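UPF0234 protein XC_3703 (Xanthomonas campestris pv. campestris, PDB 5B7W) binds the bacterial second messenger cyclic di-GMP, controls virulence and biofilm formation and, without that messenger, promotes binding of a transcriptional regulator to its target genes. Local coordinates at residues 6-10 with 96-100; 15-19 with 41-47; 21-26 with 63-67; 36-40 with 60-64; 116-120 with 137-141. All blocks are in the same frame, centred on the assembly; numbering follows the deposited sequence.

Overall arrangement
The chain folds into two RRM-like domains, and contact 1 is where it passes between them: buried, near the chain's centre, and joined by a backbone hydrogen bond and waters. Contacts 2, 3 and 4 all lie in the domain of residues 11-100. Contacts 2 and 3 share helix 12-26, contacts 3 and 4 share helix 54-70, and contacts 2 and 4 share strand 38-42. Contact 4 is buried and apolar, with a Met-aromatic pair; contact 2 is also apolar but partly buried, and contact 3 adds a charge pair at its edge. Contact 5 belongs to the other domain, its centre about 35 Å or more from those of contacts 2-4, and mixes aliphatic packing with charged groups near the surface.

Contact 1: residues 6-10 with 96-100; sequences VISEV and VKQGI
Two extended segments run nearly antiparallel, their end-to-end directions 165° apart, with S8 facing G99 (CA to CA 4.9 Å). They are the two connections between the RRM-like domains. V96 puts CG1 4.1 Å from V10 CG2. K97 leads its end away, where NZ is hydrogen-bonded to E151 O; its carbonyl O accepts from a water (2.9 Å) that also donates to S8 OG (2.7 Å), itself hydrogen-bonded to P153 O. Q98 folds back, NE2 donating to V96 O (2.7 Å); its CG packs 4.0 Å from V10 CG2, and a water joins Q98 OE1 (2.7 Å) to V10 N (2.9 Å). G99 N donates almost linearly to S8 O (2.5 Å); at its phi/psi of 81/152 a CB would jam against the preceding carbonyl O, which calls for glycine. I100, rotamer mt, brings CD1 to 3.9 Å from V6 CG1. V6 and I100 reach L108 of helix 102-114, V6 touches strands 127-132 and 155-160, and the V96 backbone is hydrogen-bonded to K45 within the 11-100 domain.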
# COMPACT_ATOMS: atom_id res chain seq x y z
N VAL A 6 3.58 14.23 -3.92
CA VAL A 6 2.85 12.99 -4.13
C VAL A 6 3.59 11.90 -3.37
O VAL A 6 4.76 11.61 -3.66
CB VAL A 6 2.73 12.65 -5.62
CG1 VAL A 6 1.88 11.40 -5.82
CG2 VAL A 6 2.16 13.83 -6.39
N ILE A 7 2.92 11.30 -2.39
CA ILE A 7 3.55 10.30 -1.54
C ILE A 7 2.74 9.01 -1.60
O ILE A 7 1.59 8.99 -2.06
CB ILE A 7 3.69 10.76 -0.08
CG1 ILE A 7 2.31 10.96 0.56
CG2 ILE A 7 4.51 12.04 -0.00
CD1 ILE A 7 2.36 11.40 2.00
N SER A 8 3.36 7.93 -1.15
CA SER A 8 2.71 6.63 -1.00
C SER A 8 3.22 6.05 0.31
O SER A 8 4.25 5.36 0.34
CB SER A 8 3.01 5.71 -2.18
OG SER A 8 2.22 4.54 -2.11
N GLU A 9 2.51 6.33 1.39
CA GLU A 9 2.95 5.99 2.73
C GLU A 9 1.84 5.28 3.49
O GLU A 9 0.65 5.49 3.23
CB GLU A 9 3.41 7.23 3.50
CG GLU A 9 4.63 7.90 2.91
CD GLU A 9 5.09 9.09 3.73
OE1 GLU A 9 4.38 9.48 4.68
OE2 GLU A 9 6.17 9.64 3.42
N VAL A 10 2.25 4.44 4.44
CA VAL A 10 1.35 3.73 5.33
C VAL A 10 1.77 4.03 6.76
O VAL A 10 2.96 3.93 7.09
CB VAL A 10 1.37 2.21 5.07
CG1 VAL A 10 0.43 1.50 6.03
CG2 VAL A 10 0.98 1.92 3.62
N VAL A 96 4.12 -4.77 2.00
CA VAL A 96 3.37 -3.53 2.13
C VAL A 96 4.16 -2.43 1.42
O VAL A 96 5.06 -1.82 2.01
CB VAL A 96 3.11 -3.18 3.61
CG1 VAL A 96 2.27 -1.92 3.72
CG2 VAL A 96 2.44 -4.34 4.32
N LYS A 97 3.83 -2.19 0.16
CA LYS A 97 4.59 -1.25 -0.65
C LYS A 97 4.41 0.17 -0.13
O LYS A 97 3.29 0.62 0.13
CB LYS A 97 4.16 -1.33 -2.12
CG LYS A 97 4.43 -2.68 -2.77
CD LYS A 97 3.86 -2.72 -4.19
CE LYS A 97 2.38 -2.39 -4.21
NZ LYS A 97 1.82 -2.42 -5.59
N GLN A 98 5.53 0.88 0.03
CA GLN A 98 5.55 2.27 0.46
C GLN A 98 6.63 3.01 -0.31
O GLN A 98 7.65 2.43 -0.69
CB GLN A 98 5.81 2.40 1.98
CG GLN A 98 4.91 1.54 2.85
CD GLN A 98 5.60 1.01 4.08
OE1 GLN A 98 5.74 1.71 5.08
NE2 GLN A 98 6.05 -0.24 4.01
N GLY A 99 6.39 4.30 -0.55
CA GLY A 99 7.32 5.11 -1.31
C GLY A 99 7.15 4.93 -2.81
O GLY A 99 6.71 3.87 -3.26
N ILE A 100 7.49 5.95 -3.58
CA ILE A 100 7.33 5.91 -5.03
C ILE A 100 8.71 5.70 -5.65
O ILE A 100 9.54 6.62 -5.66
CB ILE A 100 6.66 7.18 -5.57
CG1 ILE A 100 5.29 7.36 -4.91
CG2 ILE A 100 6.52 7.11 -7.08
CD1 ILE A 100 4.58 8.63 -5.33
O HOH W 1 1.53 2.92 -0.09
O HOH W 2 5.09 4.26 4.61
O HOH W 3 5.04 2.76 7.54

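Contact 2: residues 15-19 with 41-47; sequences LTNAV and LEDGKVI
One turn of helix 12-26, residues 15-19, lies over a beta hairpin whose strands end and begin within 41-47. The hairpin turns through D43 (56/23) and G44 (62/20), both at positive phi, and K45 and V46 both face E42, forming a classic beta bulge; E42 N to V46 O is 2.5 Å, V46 N to E42 O 2.9 Å and K45 N to E42 O 3.0 Å. By CA atoms L15 is nearest G44 (7.6 Å) and V19 nearest L41 (6.8 Å). No hydrogen bond crosses; the fit is one of shape. L15 and V19, four residues apart, make two bumps on one side of the helix. L41 (chi1 t, chi2 p) fills the hollow bounded by L15, T16 and V19, placing CD2 4.0 Å from L15 CG and 3.7 Å from T16 OG1, while its CB lies 4.1 Å from V19 CG2. I47, rotamer mt, sends CD1 to both bumps, 3.8 Å from V19 CG2 and 4.1 Å from L15 CD1. At the turn, G44 presents backbone alone, its O 3.5 Å from L15 CD2. The T16 hydroxyl, at the rim, is hydrogen-bonded back to K12 O. Such helix-on-sheet packing builds the core of the RRM-like domain. Around it, L15 and I47 both reach V96 of strand 90-96, and helix 54-70 adds L68 against L15 and L64 against I47.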
# COMPACT_ATOMS: atom_id res chain seq x y z
N LEU A 15 -0.56 0.08 10.63
CA LEU A 15 -0.13 -1.18 10.03
C LEU A 15 0.11 -2.23 11.10
O LEU A 15 -0.22 -3.41 10.91
CB LEU A 15 1.14 -0.95 9.20
CG LEU A 15 1.76 -2.20 8.56
CD1 LEU A 15 0.76 -2.93 7.68
CD2 LEU A 15 3.00 -1.82 7.75
N THR A 16 0.68 -1.83 12.23
CA THR A 16 0.88 -2.76 13.34
C THR A 16 -0.45 -3.15 13.97
O THR A 16 -0.66 -4.32 14.31
CB THR A 16 1.81 -2.14 14.39
OG1 THR A 16 3.06 -1.82 13.78
CG2 THR A 16 2.04 -3.11 15.54
N ASN A 17 -1.36 -2.19 14.14
CA ASN A 17 -2.67 -2.49 14.72
C ASN A 17 -3.44 -3.48 13.86
O ASN A 17 -4.05 -4.42 14.37
CB ASN A 17 -3.47 -1.20 14.91
CG ASN A 17 -3.21 -0.54 16.25
OD1 ASN A 17 -3.87 0.44 16.60
ND2 ASN A 17 -2.26 -1.08 17.00
N ALA A 18 -3.41 -3.29 12.53
CA ALA A 18 -4.15 -4.18 11.64
C ALA A 18 -3.64 -5.61 11.74
O ALA A 18 -4.43 -6.56 11.73
CB ALA A 18 -4.07 -3.67 10.20
N VAL A 19 -2.32 -5.79 11.83
CA VAL A 19 -1.76 -7.13 11.96
C VAL A 19 -2.13 -7.73 13.31
O VAL A 19 -2.47 -8.92 13.40
CB VAL A 19 -0.24 -7.09 11.75
CG1 VAL A 19 0.36 -8.48 11.96
CG2 VAL A 19 0.10 -6.57 10.37
N LEU A 41 4.31 -9.29 11.16
CA LEU A 41 4.79 -8.07 10.53
C LEU A 41 6.31 -7.99 10.68
O LEU A 41 6.83 -8.05 11.79
CB LEU A 41 4.13 -6.84 11.15
CG LEU A 41 4.56 -5.50 10.55
CD1 LEU A 41 4.27 -5.48 9.05
CD2 LEU A 41 3.87 -4.35 11.25
N GLU A 42 7.01 -7.87 9.55
CA GLU A 42 8.47 -7.94 9.51
C GLU A 42 9.03 -6.61 9.04
O GLU A 42 8.74 -6.17 7.92
CB GLU A 42 8.91 -9.08 8.59
CG GLU A 42 10.41 -9.18 8.38
CD GLU A 42 10.78 -10.32 7.45
OE1 GLU A 42 10.28 -11.44 7.68
OE2 GLU A 42 11.55 -10.09 6.50
N ASP A 43 9.82 -5.97 9.89
CA ASP A 43 10.49 -4.70 9.59
C ASP A 43 9.52 -3.60 9.18
O ASP A 43 9.91 -2.65 8.50
CB ASP A 43 11.56 -4.88 8.51
CG ASP A 43 12.66 -5.84 8.93
OD1 ASP A 43 12.92 -5.95 10.14
OD2 ASP A 43 13.27 -6.48 8.04
N GLY A 44 8.25 -3.72 9.57
CA GLY A 44 7.25 -2.76 9.16
C GLY A 44 7.02 -2.69 7.67
O GLY A 44 6.48 -1.69 7.18
N LYS A 45 7.41 -3.72 6.93
CA LYS A 45 7.29 -3.76 5.48
C LYS A 45 6.67 -5.05 4.96
O LYS A 45 5.91 -5.01 3.99
CB LYS A 45 8.67 -3.57 4.83
CG LYS A 45 9.39 -2.30 5.24
CD LYS A 45 10.83 -2.29 4.73
CE LYS A 45 11.49 -0.94 4.97
NZ LYS A 45 10.51 0.18 4.95
N VAL A 46 6.98 -6.19 5.58
CA VAL A 46 6.58 -7.50 5.08
C VAL A 46 5.63 -8.13 6.09
O VAL A 46 5.92 -8.16 7.29
CB VAL A 46 7.79 -8.40 4.83
CG1 VAL A 46 7.35 -9.82 4.49
CG2 VAL A 46 8.66 -7.83 3.72
N ILE A 47 4.50 -8.64 5.59
CA ILE A 47 3.56 -9.41 6.39
C ILE A 47 3.66 -10.86 5.94
O ILE A 47 3.33 -11.19 4.79
CB ILE A 47 2.12 -8.89 6.25
CG1 ILE A 47 2.02 -7.45 6.74
CG2 ILE A 47 1.16 -9.78 7.03
CD1 ILE A 47 0.63 -6.87 6.63

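Contact 3: residues 21-26 with 63-67; sequences QANREL and ILRAR
Helices 12-26 and 54-70 cross here through the segments 21-26 and 63-67. The local axes approach to 9.5 Å, with 131° between their N-to-C directions, and the nearest CA atoms are those of A22 and L64, 6.0 Å apart. Both segments keep regular helical hydrogen bonds, among them E25 N to Q21 O at 2.8 Å and R67 N to I63 O at 2.9 Å. Apolar contacts form the inner half. I63 (mt) points at the partner helix and sets CG2 4.2 Å from A22 CB, while its CD1 meets L26 CD2 at 3.7 Å. The small A22 lets the aliphatic part of R67 come close: R67 CG is 3.7 Å from A22 CA. R67 CD likewise packs 3.9 Å from Q21 CB. The charged contact lies further out. E25 (chi1 t) brings OE2 to 3.1 Å from R67 NE, a salt bridge in which the oxygen sits over one face of the guanidinium and no N-H points at it; charge alone draws the two together. Q21 OE1 lies at the guanidinium edge, near its plane. E25 OE1, meanwhile, rests 3.4 Å from I63 CG2. Beneath the helices, A22, L26 and L64 all touch F39 of strand 38-42, so this is the helix-helix interface of an RRM-like domain, in which two helices pack side by side on one face of a four-stranded antiparallel sheet.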
# COMPACT_ATOMS: atom_id res chain seq x y z
N GLN A 21 -4.81 -7.00 15.10
CA GLN A 21 -6.23 -7.34 15.05
C GLN A 21 -6.48 -8.56 14.17
O GLN A 21 -7.42 -9.32 14.43
CB GLN A 21 -7.04 -6.14 14.55
CG GLN A 21 -6.96 -4.92 15.46
CD GLN A 21 -7.64 -3.70 14.87
OE1 GLN A 21 -8.29 -3.77 13.83
NE2 GLN A 21 -7.49 -2.56 15.55
N ALA A 22 -5.66 -8.76 13.14
CA ALA A 22 -5.82 -9.95 12.30
C ALA A 22 -5.46 -11.22 13.07
O ALA A 22 -6.13 -12.25 12.93
CB ALA A 22 -4.96 -9.82 11.04
N ASN A 23 -4.40 -11.16 13.88
CA ASN A 23 -4.06 -12.30 14.73
C ASN A 23 -5.13 -12.54 15.78
O ASN A 23 -5.49 -13.69 16.06
CB ASN A 23 -2.70 -12.09 15.38
CG ASN A 23 -1.55 -12.40 14.44
OD1 ASN A 23 -1.55 -13.42 13.75
ND2 ASN A 23 -0.56 -11.51 14.39
N ARG A 24 -5.65 -11.46 16.38
CA ARG A 24 -6.75 -11.60 17.33
C ARG A 24 -7.99 -12.19 16.66
O ARG A 24 -8.72 -12.98 17.27
CB ARG A 24 -7.08 -10.24 17.95
CG ARG A 24 -6.23 -9.89 19.16
CD ARG A 24 -6.95 -10.22 20.46
NE ARG A 24 -8.12 -9.37 20.66
CZ ARG A 24 -8.09 -8.21 21.31
NH1 ARG A 24 -6.96 -7.76 21.82
NH2 ARG A 24 -9.21 -7.51 21.45
N GLU A 25 -8.23 -11.82 15.40
CA GLU A 25 -9.42 -12.31 14.70
C GLU A 25 -9.31 -13.80 14.40
O GLU A 25 -10.31 -14.52 14.43
CB GLU A 25 -9.63 -11.51 13.42
CG GLU A 25 -11.05 -11.57 12.88
CD GLU A 25 -11.38 -10.38 12.00
OE1 GLU A 25 -11.33 -10.52 10.76
OE2 GLU A 25 -11.69 -9.30 12.55
N LEU A 26 -8.09 -14.28 14.11
CA LEU A 26 -7.90 -15.71 13.89
C LEU A 26 -8.20 -16.52 15.14
O LEU A 26 -8.71 -17.65 15.04
CB LEU A 26 -6.47 -15.99 13.42
CG LEU A 26 -6.17 -15.84 11.93
CD1 LEU A 26 -4.74 -16.25 11.66
CD2 LEU A 26 -7.15 -16.67 11.11
N ILE A 63 -8.98 -11.81 5.67
CA ILE A 63 -8.93 -11.19 6.99
C ILE A 63 -7.94 -10.02 6.99
O ILE A 63 -8.23 -8.94 7.52
CB ILE A 63 -8.55 -12.23 8.06
CG1 ILE A 63 -9.62 -13.33 8.13
CG2 ILE A 63 -8.37 -11.56 9.42
CD1 ILE A 63 -9.24 -14.47 9.05
N LEU A 64 -6.76 -10.23 6.40
CA LEU A 64 -5.74 -9.18 6.39
C LEU A 64 -6.21 -7.96 5.62
O LEU A 64 -5.95 -6.82 6.02
CB LEU A 64 -4.44 -9.73 5.81
CG LEU A 64 -3.25 -8.77 5.80
CD1 LEU A 64 -2.90 -8.33 7.22
CD2 LEU A 64 -2.05 -9.40 5.12
N ARG A 65 -6.90 -8.17 4.49
CA ARG A 65 -7.44 -7.04 3.74
C ARG A 65 -8.45 -6.26 4.57
O ARG A 65 -8.38 -5.03 4.65
CB ARG A 65 -8.09 -7.54 2.44
CG ARG A 65 -7.12 -7.93 1.34
CD ARG A 65 -7.83 -7.97 -0.00
NE ARG A 65 -6.92 -8.17 -1.12
CZ ARG A 65 -6.85 -9.29 -1.84
NH1 ARG A 65 -7.66 -10.30 -1.57
NH2 ARG A 65 -5.99 -9.38 -2.84
N ALA A 66 -9.39 -6.97 5.21
CA ALA A 66 -10.42 -6.29 5.99
C ALA A 66 -9.82 -5.54 7.17
O ALA A 66 -10.28 -4.44 7.51
CB ALA A 66 -11.46 -7.30 6.46
N ARG A 67 -8.80 -6.11 7.80
CA ARG A 67 -8.17 -5.43 8.93
C ARG A 67 -7.43 -4.18 8.48
O ARG A 67 -7.54 -3.12 9.12
CB ARG A 67 -7.22 -6.38 9.66
CG ARG A 67 -7.92 -7.50 10.42
CD ARG A 67 -9.03 -6.96 11.30
NE ARG A 67 -10.35 -7.22 10.73
CZ ARG A 67 -11.43 -6.48 10.95
NH1 ARG A 67 -11.34 -5.40 11.73
NH2 ARG A 67 -12.58 -6.80 10.39

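Contact 4: residues 36-40 with 60-64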
# COMPACT_ATOMS: atom_id res chain seq x y z
N GLU A 36 -2.37 -23.96 13.71
CA GLU A 36 -1.16 -23.14 13.76
C GLU A 36 -1.16 -22.20 12.57
O GLU A 36 -0.78 -22.58 11.46
CB GLU A 36 0.08 -24.03 13.79
CG GLU A 36 0.03 -25.10 14.87
CD GLU A 36 1.40 -25.49 15.37
OE1 GLU A 36 2.40 -24.90 14.90
OE2 GLU A 36 1.49 -26.39 16.23
N ALA A 37 -1.61 -20.97 12.79
CA ALA A 37 -1.64 -19.94 11.76
C ALA A 37 -1.38 -18.60 12.41
O ALA A 37 -1.75 -18.37 13.56
CB ALA A 37 -2.98 -19.94 11.01
N LYS A 38 -0.75 -17.69 11.66
CA LYS A 38 -0.33 -16.43 12.24
C LYS A 38 0.01 -15.43 11.14
O LYS A 38 0.40 -15.82 10.03
CB LYS A 38 0.87 -16.62 13.16
CG LYS A 38 2.01 -17.40 12.52
CD LYS A 38 3.14 -17.69 13.50
CE LYS A 38 4.23 -16.64 13.41
NZ LYS A 38 5.45 -17.05 14.16
N PHE A 39 -0.14 -14.15 11.46
CA PHE A 39 0.42 -13.05 10.69
C PHE A 39 1.62 -12.50 11.45
O PHE A 39 1.54 -12.27 12.66
CB PHE A 39 -0.59 -11.93 10.47
CG PHE A 39 -1.89 -12.37 9.84
CD1 PHE A 39 -2.93 -12.83 10.63
CD2 PHE A 39 -2.07 -12.27 8.47
CE1 PHE A 39 -4.13 -13.21 10.06
CE2 PHE A 39 -3.27 -12.66 7.90
CZ PHE A 39 -4.30 -13.12 8.70
N GLU A 40 2.72 -12.27 10.74
CA GLU A 40 3.91 -11.67 11.34
C GLU A 40 4.32 -10.45 10.53
O GLU A 40 4.64 -10.58 9.34
CB GLU A 40 5.07 -12.67 11.41
CG GLU A 40 6.30 -12.11 12.10
CD GLU A 40 7.60 -12.64 11.51
OE1 GLU A 40 7.54 -13.34 10.48
OE2 GLU A 40 8.67 -12.34 12.07
N MET A 60 -6.92 -16.12 5.26
CA MET A 60 -6.21 -15.09 6.02
C MET A 60 -6.00 -13.83 5.19
O MET A 60 -5.98 -12.72 5.75
CB MET A 60 -4.87 -15.62 6.52
CG MET A 60 -4.98 -16.74 7.55
SD MET A 60 -3.43 -16.98 8.41
CE MET A 60 -2.46 -17.71 7.10
N THR A 61 -5.83 -13.97 3.88
CA THR A 61 -5.73 -12.80 3.01
C THR A 61 -6.98 -11.94 3.10
O THR A 61 -6.90 -10.70 3.17
CB THR A 61 -5.48 -13.23 1.57
OG1 THR A 61 -4.19 -13.86 1.48
CG2 THR A 61 -5.52 -12.03 0.63
N ASP A 62 -8.16 -12.57 3.11
CA ASP A 62 -9.40 -11.82 3.27
C ASP A 62 -9.47 -11.14 4.62
O ASP A 62 -9.97 -10.01 4.74
CB ASP A 62 -10.60 -12.75 3.07
CG ASP A 62 -10.59 -13.45 1.73
OD1 ASP A 62 -10.02 -12.89 0.77
OD2 ASP A 62 -11.15 -14.56 1.62
N ILE A 63 -8.98 -11.81 5.67
CA ILE A 63 -8.93 -11.19 6.99
C ILE A 63 -7.94 -10.02 6.99
O ILE A 63 -8.23 -8.94 7.52
CB ILE A 63 -8.55 -12.23 8.06
CG1 ILE A 63 -9.62 -13.33 8.13
CG2 ILE A 63 -8.37 -11.56 9.42
CD1 ILE A 63 -9.24 -14.47 9.05
N LEU A 64 -6.76 -10.23 6.40
CA LEU A 64 -5.74 -9.18 6.39
C LEU A 64 -6.21 -7.96 5.62
O LEU A 64 -5.95 -6.82 6.02
CB LEU A 64 -4.44 -9.73 5.81
CG LEU A 64 -3.25 -8.77 5.80
CD1 LEU A 64 -2.90 -8.33 7.22
CD2 LEU A 64 -2.05 -9.40 5.12
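A Met-aromatic pair in the helix-sheet core of the domain of residues 11-100 holds strand 38-42 to helix 54-70. M60 SD stands 4.3 Å from the centroid of the F39 ring and 25° off its normal, so the sulfur lies over the face. F39, with chi1 in the m well, points from the strand toward the helix; its ring reaches further along it, with CZ 3.4 Å from M60 CB and 4.4 Å from I63 CB, and CE2 3.8 Å from L64 CB. M60 and L64 are one helical turn apart, joined by the bond from L64 N to M60 O (2.7 Å), and the ring therefore meets one side of the helix. The strand crosses it obliquely: the local axes are 10.5 Å apart at closest and their directions differ by 52°, with F39 and M60 the nearest CA pair at 8.4 Å, and no hydrogen bond crosses between the two segments. In this RRM-like fold, 38-42 is an outermost strand of the sheet, hydrogen-bonded to strand 46-51 through K38 with S50 and E40 with N48. Helix 12-26 also packs here, with A22 and L26 against F39, L26 against M60, and N23 OD1 accepting a hydrogen bond from F39 N. Just before the strand, A37 turns its methyl toward the helix, with CB 4.0 Å from M60 SD.

Contact 5: residues 116-120 with 137-141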
# COMPACT_ATOMS: atom_id res chain seq x y z
N LYS A 116 -1.16 16.67 -20.56
CA LYS A 116 -0.74 18.01 -20.91
C LYS A 116 -1.22 19.01 -19.89
O LYS A 116 -2.05 19.84 -20.18
CB LYS A 116 -1.25 18.38 -22.32
CG LYS A 116 -0.17 18.56 -23.39
CD LYS A 116 -0.39 17.72 -24.65
CE LYS A 116 -1.82 17.75 -25.19
NZ LYS A 116 -2.06 16.85 -26.36
N LEU A 117 -0.69 18.89 -18.69
CA LEU A 117 -1.04 19.70 -17.56
C LEU A 117 -0.03 20.75 -17.31
O LEU A 117 1.13 20.56 -17.63
CB LEU A 117 -1.04 18.79 -16.37
CG LEU A 117 -1.98 19.12 -15.24
CD1 LEU A 117 -2.30 20.60 -15.15
CD2 LEU A 117 -3.19 18.25 -15.42
N LYS A 118 -0.46 21.84 -16.71
CA LYS A 118 0.40 22.95 -16.42
C LYS A 118 1.24 22.74 -15.15
O LYS A 118 1.32 23.59 -14.30
CB LYS A 118 -0.45 24.19 -16.30
CG LYS A 118 -1.19 24.59 -17.56
CD LYS A 118 -1.71 26.02 -17.45
CE LYS A 118 -2.89 26.34 -18.35
NZ LYS A 118 -3.84 27.25 -17.68
N VAL A 119 1.85 21.58 -15.03
CA VAL A 119 2.64 21.30 -13.85
C VAL A 119 4.01 20.80 -14.27
O VAL A 119 4.21 20.29 -15.37
CB VAL A 119 1.96 20.27 -12.91
CG1 VAL A 119 0.64 20.82 -12.39
CG2 VAL A 119 1.75 18.95 -13.63
N GLU A 120 4.97 20.97 -13.36
CA GLU A 120 6.31 20.42 -13.51
C GLU A 120 6.57 19.47 -12.36
O GLU A 120 6.45 19.85 -11.19
CB GLU A 120 7.37 21.53 -13.54
CG GLU A 120 8.73 21.08 -14.05
CD GLU A 120 9.67 22.24 -14.33
OE1 GLU A 120 10.78 21.99 -14.84
OE2 GLU A 120 9.29 23.39 -14.03
N ASP A 137 -3.92 24.52 -10.92
CA ASP A 137 -3.18 23.54 -11.70
C ASP A 137 -2.75 22.36 -10.83
O ASP A 137 -2.64 21.24 -11.33
CB ASP A 137 -1.93 24.16 -12.34
CG ASP A 137 -2.26 25.33 -13.24
OD1 ASP A 137 -3.42 25.45 -13.68
OD2 ASP A 137 -1.33 26.12 -13.52
N LEU A 138 -2.49 22.61 -9.55
CA LEU A 138 -2.09 21.53 -8.65
C LEU A 138 -3.26 20.59 -8.39
O LEU A 138 -3.11 19.36 -8.47
CB LEU A 138 -1.54 22.10 -7.35
CG LEU A 138 -0.33 23.03 -7.46
CD1 LEU A 138 0.06 23.58 -6.09
CD2 LEU A 138 0.85 22.32 -8.11
N GLN A 139 -4.43 21.14 -8.09
CA GLN A 139 -5.62 20.31 -7.93
C GLN A 139 -5.95 19.57 -9.22
O GLN A 139 -6.34 18.40 -9.18
CB GLN A 139 -6.81 21.17 -7.48
CG GLN A 139 -8.14 20.43 -7.46
CD GLN A 139 -8.30 19.53 -6.25
OE1 GLN A 139 -7.69 18.45 -6.18
NE2 GLN A 139 -9.11 19.95 -5.29
N ASP A 140 -5.80 20.24 -10.36
CA ASP A 140 -5.96 19.56 -11.64
C ASP A 140 -5.02 18.37 -11.74
O ASP A 140 -5.40 17.32 -12.28
CB ASP A 140 -5.71 20.54 -12.80
CG ASP A 140 -6.95 21.34 -13.15
OD1 ASP A 140 -7.83 21.50 -12.27
OD2 ASP A 140 -7.04 21.83 -14.30
N ALA A 141 -3.80 18.50 -11.23
CA ALA A 141 -2.91 17.35 -11.15
C ALA A 141 -3.37 16.37 -10.08
O ALA A 141 -3.37 15.16 -10.30
CB ALA A 141 -1.48 17.81 -10.88
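Residues 116-120 lead into the strand by an inverse gamma turn centred on K118 (phi/psi -81/47), closed by a weak bond from V119 N to L117 O at 2.9 Å; residues 137-141 are a regular turn of helix 135-146, with A141 N bonded to D137 O at 3.0 Å. This is a helix packing against an outermost strand of the sheet in the RRM-like domain formed by the first strand and the C-terminal part of the chain. The closest CA pairs are K118 with D137 (6.0 Å) and L117 with A141 (7.1 Å), and no hydrogen bond joins the two segments. The tight turn allows three successive residues, L117, K118 and V119, all to direct their CB atoms at the helix. V119 places CG1 4.0 Å from A141 CB and 3.5 Å from D137 O. L117 spreads across the helix backbone: CD2 lies 4.0 Å from D140 O, and CD1 is 3.9 Å from D137 O and 4.1 Å from D140 CB. The outer edge is charged and close to K133 and D136, which probably bind cyclic di-GMP, as in relatives. D137 OD2 makes a long, weak ion pair with K133 NZ. K118 approaches the same carboxylate, its NZ 4.4 Å from D137 OD1, beyond salt-bridge range, while K118 CB rests 3.5 Å from D137 OD2.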